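Local coordinates for peptidoglycan D,D-transpeptidase PbpA (Mycobacterium tuberculosis, PDB 3UN7), which probably cross-links the peptidoglycan of the mycobacterial cell wall as a penicillin-binding transpeptidase and takes part in regulating cell length, at residues 145-157 and 171-185. Numbering follows the deposited sequence.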
loop_
_atom_site.group_PDB
_atom_site.type_symbol
_atom_site.label_atom_id
_atom_site.label_comp_id
_atom_site.label_asym_id
_atom_site.label_seq_id
_atom_site.Cartn_x
_atom_site.Cartn_y
_atom_site.Cartn_z
ATOM N N ALA A 145 -2.321 -1.600 8.483
ATOM C CA ALA A 145 -3.331 -2.287 7.716
ATOM C C ALA A 145 -2.732 -2.675 6.394
ATOM O O ALA A 145 -1.919 -1.938 5.818
ATOM C CB ALA A 145 -4.584 -1.401 7.503
ATOM N N LEU A 146 -3.146 -3.847 5.932
ATOM C CA LEU A 146 -2.750 -4.386 4.652
ATOM C C LEU A 146 -3.996 -5.073 4.114
ATOM O O LEU A 146 -4.291 -6.203 4.477
ATOM C CB LEU A 146 -1.602 -5.379 4.842
ATOM C CG LEU A 146 -0.713 -5.705 3.646
ATOM C CD1 LEU A 146 0.107 -4.478 3.230
ATOM C CD2 LEU A 146 0.219 -6.886 4.010
ATOM N N VAL A 147 -4.754 -4.343 3.311
ATOM C CA VAL A 147 -6.055 -4.795 2.813
ATOM C C VAL A 147 -5.993 -5.044 1.315
ATOM O O VAL A 147 -5.434 -4.247 0.574
ATOM C CB VAL A 147 -7.175 -3.792 3.144
ATOM C CG1 VAL A 147 -8.510 -4.254 2.549
ATOM C CG2 VAL A 147 -7.324 -3.644 4.668
ATOM N N SER A 148 -6.548 -6.171 0.878
ATOM C CA SER A 148 -6.653 -6.470 -0.554
ATOM C C SER A 148 -8.082 -6.920 -0.836
ATOM O O SER A 148 -8.714 -7.565 0.010
ATOM C CB SER A 148 -5.627 -7.538 -0.963
ATOM O OG SER A 148 -5.533 -7.641 -2.380
ATOM N N SER A 149 -8.607 -6.554 -2.004
ATOM C CA SER A 149 -9.998 -6.842 -2.345
ATOM C C SER A 149 -10.087 -7.125 -3.857
ATOM O O SER A 149 -9.455 -6.423 -4.651
ATOM C CB SER A 149 -10.887 -5.660 -1.936
ATOM O OG SER A 149 -12.264 -5.905 -2.159
ATOM N N PRO A 150 -10.816 -8.183 -4.266
ATOM C CA PRO A 150 -11.526 -9.166 -3.443
ATOM C C PRO A 150 -10.510 -10.004 -2.667
ATOM O O PRO A 150 -9.327 -9.986 -2.995
ATOM C CB PRO A 150 -12.263 -10.036 -4.480
ATOM C CG PRO A 150 -11.440 -9.905 -5.739
ATOM C CD PRO A 150 -10.956 -8.471 -5.709
ATOM N N SER A 151 -10.965 -10.706 -1.636
ATOM C CA SER A 151 -10.096 -11.606 -0.888
ATOM C C SER A 151 -10.720 -12.997 -0.935
ATOM O O SER A 151 -11.651 -13.227 -1.702
ATOM C CB SER A 151 -9.919 -11.106 0.541
ATOM O OG SER A 151 -8.833 -11.762 1.180
ATOM N N TYR A 152 -10.208 -13.922 -0.132
ATOM C CA TYR A 152 -10.659 -15.306 -0.149
ATOM C C TYR A 152 -10.675 -15.821 1.281
ATOM O O TYR A 152 -10.148 -15.175 2.183
ATOM C CB TYR A 152 -9.718 -16.166 -0.997
ATOM C CG TYR A 152 -8.368 -16.350 -0.369
ATOM C CD1 TYR A 152 -8.061 -17.519 0.344
ATOM C CD2 TYR A 152 -7.401 -15.346 -0.442
ATOM C CE1 TYR A 152 -6.832 -17.678 0.966
ATOM C CE2 TYR A 152 -6.166 -15.503 0.167
ATOM C CZ TYR A 152 -5.892 -16.666 0.874
ATOM O OH TYR A 152 -4.660 -16.823 1.463
ATOM N N ASP A 153 -11.239 -17.001 1.474
ATOM C CA ASP A 153 -11.346 -17.579 2.810
ATOM C C ASP A 153 -10.274 -18.665 3.019
ATOM O O ASP A 153 -10.412 -19.766 2.501
ATOM C CB ASP A 153 -12.762 -18.140 2.982
ATOM C CG ASP A 153 -12.980 -18.792 4.327
ATOM O OD1 ASP A 153 -12.054 -18.806 5.160
ATOM O OD2 ASP A 153 -14.112 -19.276 4.555
ATOM N N PRO A 154 -9.195 -18.354 3.774
ATOM C CA PRO A 154 -8.165 -19.378 4.020
ATOM C C PRO A 154 -8.677 -20.633 4.711
ATOM O O PRO A 154 -8.005 -21.645 4.656
ATOM C CB PRO A 154 -7.151 -18.649 4.920
ATOM C CG PRO A 154 -7.329 -17.193 4.540
ATOM C CD PRO A 154 -8.825 -17.072 4.402
ATOM N N ASN A 155 -9.863 -20.579 5.326
ATOM C CA ASN A 155 -10.451 -21.781 5.948
ATOM C C ASN A 155 -10.685 -22.877 4.931
ATOM O O ASN A 155 -10.625 -24.060 5.262
ATOM C CB ASN A 155 -11.754 -21.463 6.687
ATOM C CG ASN A 155 -11.511 -20.642 7.928
ATOM O OD1 ASN A 155 -10.904 -21.129 8.886
ATOM N ND2 ASN A 155 -11.944 -19.373 7.908
ATOM N N LEU A 156 -10.949 -22.476 3.693
ATOM C CA LEU A 156 -11.120 -23.416 2.584
ATOM C C LEU A 156 -9.900 -24.287 2.323
ATOM O O LEU A 156 -10.020 -25.513 2.096
ATOM C CB LEU A 156 -11.462 -22.647 1.308
ATOM C CG LEU A 156 -12.905 -22.134 1.185
ATOM C CD1 LEU A 156 -13.065 -21.222 -0.057
ATOM C CD2 LEU A 156 -13.921 -23.279 1.166
ATOM N N LEU A 157 -8.732 -23.646 2.324
ATOM C CA LEU A 157 -7.460 -24.320 2.067
ATOM C C LEU A 157 -6.918 -25.036 3.310
ATOM O O LEU A 157 -6.100 -25.940 3.196
ATOM C CB LEU A 157 -6.458 -23.336 1.438
ATOM C CG LEU A 157 -7.014 -22.908 0.062
ATOM C CD1 LEU A 157 -6.129 -21.903 -0.665
ATOM C CD2 LEU A 157 -7.244 -24.121 -0.830
ATOM N N ARG A 171 -11.217 -23.072 -8.163
ATOM C CA ARG A 171 -12.101 -21.895 -8.192
ATOM C C ARG A 171 -11.317 -20.580 -8.072
ATOM O O ARG A 171 -11.549 -19.651 -8.833
ATOM C CB ARG A 171 -13.167 -21.968 -7.085
ATOM C CG ARG A 171 -14.284 -23.003 -7.294
ATOM C CD ARG A 171 -15.292 -22.974 -6.127
ATOM N NE ARG A 171 -15.191 -24.129 -5.218
ATOM C CZ ARG A 171 -14.896 -24.061 -3.919
ATOM N NH1 ARG A 171 -14.654 -22.890 -3.337
ATOM N NH2 ARG A 171 -14.844 -25.174 -3.191
ATOM N N LEU A 172 -10.387 -20.511 -7.124
ATOM C CA LEU A 172 -9.605 -19.294 -6.887
ATOM C C LEU A 172 -8.637 -19.017 -8.036
ATOM O O LEU A 172 -8.459 -17.870 -8.458
ATOM C CB LEU A 172 -8.851 -19.377 -5.541
ATOM C CG LEU A 172 -9.711 -19.398 -4.263
ATOM C CD1 LEU A 172 -8.907 -19.721 -2.994
ATOM C CD2 LEU A 172 -10.494 -18.104 -4.084
ATOM N N GLY A 173 -8.032 -20.078 -8.553
ATOM C CA GLY A 173 -7.100 -19.972 -9.669
ATOM C C GLY A 173 -7.739 -19.511 -10.963
ATOM O O GLY A 173 -7.109 -18.806 -11.762
ATOM N N ASP A 174 -8.993 -19.911 -11.165
ATOM C CA ASP A 174 -9.733 -19.607 -12.379
ATOM C C ASP A 174 -10.499 -18.290 -12.271
ATOM O O ASP A 174 -10.897 -17.731 -13.290
ATOM C CB ASP A 174 -10.690 -20.757 -12.729
ATOM C CG ASP A 174 -9.971 -21.986 -13.277
ATOM O OD1 ASP A 174 -8.757 -21.910 -13.577
ATOM O OD2 ASP A 174 -10.629 -23.041 -13.405
ATOM N N ASN A 175 -10.694 -17.801 -11.044
ATOM C CA ASN A 175 -11.364 -16.531 -10.790
ATOM C C ASN A 175 -10.587 -15.373 -11.419
ATOM O O ASN A 175 -9.458 -15.080 -11.003
ATOM C CB ASN A 175 -11.547 -16.308 -9.277
ATOM C CG ASN A 175 -12.408 -15.083 -8.943
ATOM O OD1 ASN A 175 -12.393 -14.074 -9.645
ATOM N ND2 ASN A 175 -13.158 -15.176 -7.858
ATOM N N PRO A 176 -11.187 -14.704 -12.419
ATOM C CA PRO A 176 -10.440 -13.664 -13.131
ATOM C C PRO A 176 -10.083 -12.443 -12.274
ATOM O O PRO A 176 -9.157 -11.706 -12.617
ATOM C CB PRO A 176 -11.376 -13.276 -14.290
ATOM C CG PRO A 176 -12.731 -13.694 -13.848
ATOM C CD PRO A 176 -12.564 -14.858 -12.930
ATOM N N ALA A 177 -10.795 -12.234 -11.168
ATOM C CA ALA A 177 -10.430 -11.171 -10.208
ATOM C C ALA A 177 -9.242 -11.530 -9.276
ATOM O O ALA A 177 -8.812 -10.705 -8.453
ATOM C CB ALA A 177 -11.653 -10.750 -9.394
ATOM N N SER A 178 -8.727 -12.753 -9.404
ATOM C CA SER A 178 -7.551 -13.216 -8.645
ATOM C C SER A 178 -7.555 -12.838 -7.154
ATOM O O SER A 178 -6.706 -12.084 -6.698
ATOM C CB SER A 178 -6.253 -12.739 -9.317
ATOM O OG SER A 178 -5.151 -13.448 -8.773
ATOM N N PRO A 179 -8.509 -13.368 -6.382
ATOM C CA PRO A 179 -8.572 -12.995 -4.953
ATOM C C PRO A 179 -7.390 -13.505 -4.120
ATOM O O PRO A 179 -7.132 -12.984 -3.042
ATOM C CB PRO A 179 -9.894 -13.590 -4.488
ATOM C CG PRO A 179 -10.164 -14.695 -5.434
ATOM C CD PRO A 179 -9.558 -14.334 -6.751
ATOM N N LEU A 180 -6.652 -14.486 -4.636
ATOM C CA LEU A 180 -5.437 -14.941 -3.977
ATOM C C LEU A 180 -4.345 -13.871 -3.978
ATOM O O LEU A 180 -3.454 -13.872 -3.125
ATOM C CB LEU A 180 -4.939 -16.236 -4.631
ATOM C CG LEU A 180 -5.715 -17.513 -4.260
ATOM C CD1 LEU A 180 -5.253 -18.669 -5.141
ATOM C CD2 LEU A 180 -5.517 -17.880 -2.782
ATOM N N THR A 181 -4.392 -12.968 -4.955
ATOM C CA THR A 181 -3.368 -11.929 -5.067
ATOM C C THR A 181 -3.441 -10.962 -3.872
ATOM O O THR A 181 -4.527 -10.477 -3.503
ATOM C CB THR A 181 -3.458 -11.190 -6.427
ATOM O OG1 THR A 181 -3.376 -12.155 -7.485
ATOM C CG2 THR A 181 -2.309 -10.193 -6.604
ATOM N N ASN A 182 -2.291 -10.723 -3.240
ATOM C CA ASN A 182 -2.207 -9.677 -2.240
ATOM C C ASN A 182 -1.850 -8.407 -3.000
ATOM O O ASN A 182 -0.680 -8.129 -3.251
ATOM C CB ASN A 182 -1.163 -10.002 -1.159
ATOM C CG ASN A 182 -1.086 -8.932 -0.101
ATOM O OD1 ASN A 182 -1.570 -7.817 -0.307
ATOM N ND2 ASN A 182 -0.479 -9.252 1.042
ATOM N N ARG A 183 -2.885 -7.665 -3.389
ATOM C CA ARG A 183 -2.740 -6.473 -4.219
ATOM C C ARG A 183 -1.937 -5.356 -3.550
ATOM O O ARG A 183 -1.373 -4.510 -4.238
ATOM C CB ARG A 183 -4.123 -5.950 -4.630
ATOM C CG ARG A 183 -4.787 -6.822 -5.678
ATOM C CD ARG A 183 -6.222 -6.399 -6.039
ATOM N NE ARG A 183 -6.561 -6.921 -7.366
ATOM C CZ ARG A 183 -6.952 -8.168 -7.628
ATOM N NH1 ARG A 183 -7.191 -8.511 -8.890
ATOM N NH2 ARG A 183 -7.098 -9.074 -6.651
ATOM N N ALA A 184 -1.897 -5.347 -2.221
ATOM C CA ALA A 184 -1.200 -4.299 -1.473
ATOM C C ALA A 184 0.320 -4.326 -1.680
ATOM O O ALA A 184 0.969 -3.282 -1.627
ATOM C CB ALA A 184 -1.511 -4.420 -0.001
ATOM N N ILE A 185 0.872 -5.521 -1.899
ATOM C CA ILE A 185 2.344 -5.704 -1.963
ATOM C C ILE A 185 2.872 -6.509 -3.139
ATOM O O ILE A 185 4.061 -6.465 -3.408
ATOM C CB ILE A 185 2.902 -6.356 -0.686
ATOM C CG1 ILE A 185 2.337 -7.784 -0.478
ATOM C CG2 ILE A 185 2.642 -5.460 0.516
ATOM C CD1 ILE A 185 3.040 -8.585 0.643
HETATM O O HOH W 1 -6.907 -9.317 -3.774
#
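Tyr152 lays one ring face against Leu180, whose CD2 stands 3.7 Å from the ring centroid and only 5° off the normal, a CH-pi contact made by a single methyl. With Tyr152 CG set between its backbone N and carbonyl carbon (chi1 69°), Tyr152 CD2 comes within 3.5 Å of Pro179 O, which lies at the ring edge. Leu172 CD2 packs on Tyr152 CB, and Phe61 adds a further neighbour. Toward the strand, Ser148 OG accepts from Arg183 N (2.8 Å, 155°) and donates to a water that makes four hydrogen bonds, the others to Pro150 O, Thr181 O and Arg183 NH2. The strand, 143-149, is an outermost one of the five-stranded antiparallel sheet of the transpeptidase domain, and 179-185 runs beside its end and the cis peptide bond before Pro150. Arg183 reaches out extended past Ser149 O; its NH1 bonds Ala177 O and its NH2 Ser178 O, tying down the two successive type I turns, while NE forms a salt bridge with Glu432. Leu146 CD1 fits against buried Ala184 CB at 3.6 Å. Packing is sparser where residues 154-157 face the last turn of helix 162-174: Leu156 CD1 merely meets the guanidinium edge of solvent-exposed Arg171, 4.0 Å from Arg171 NH1.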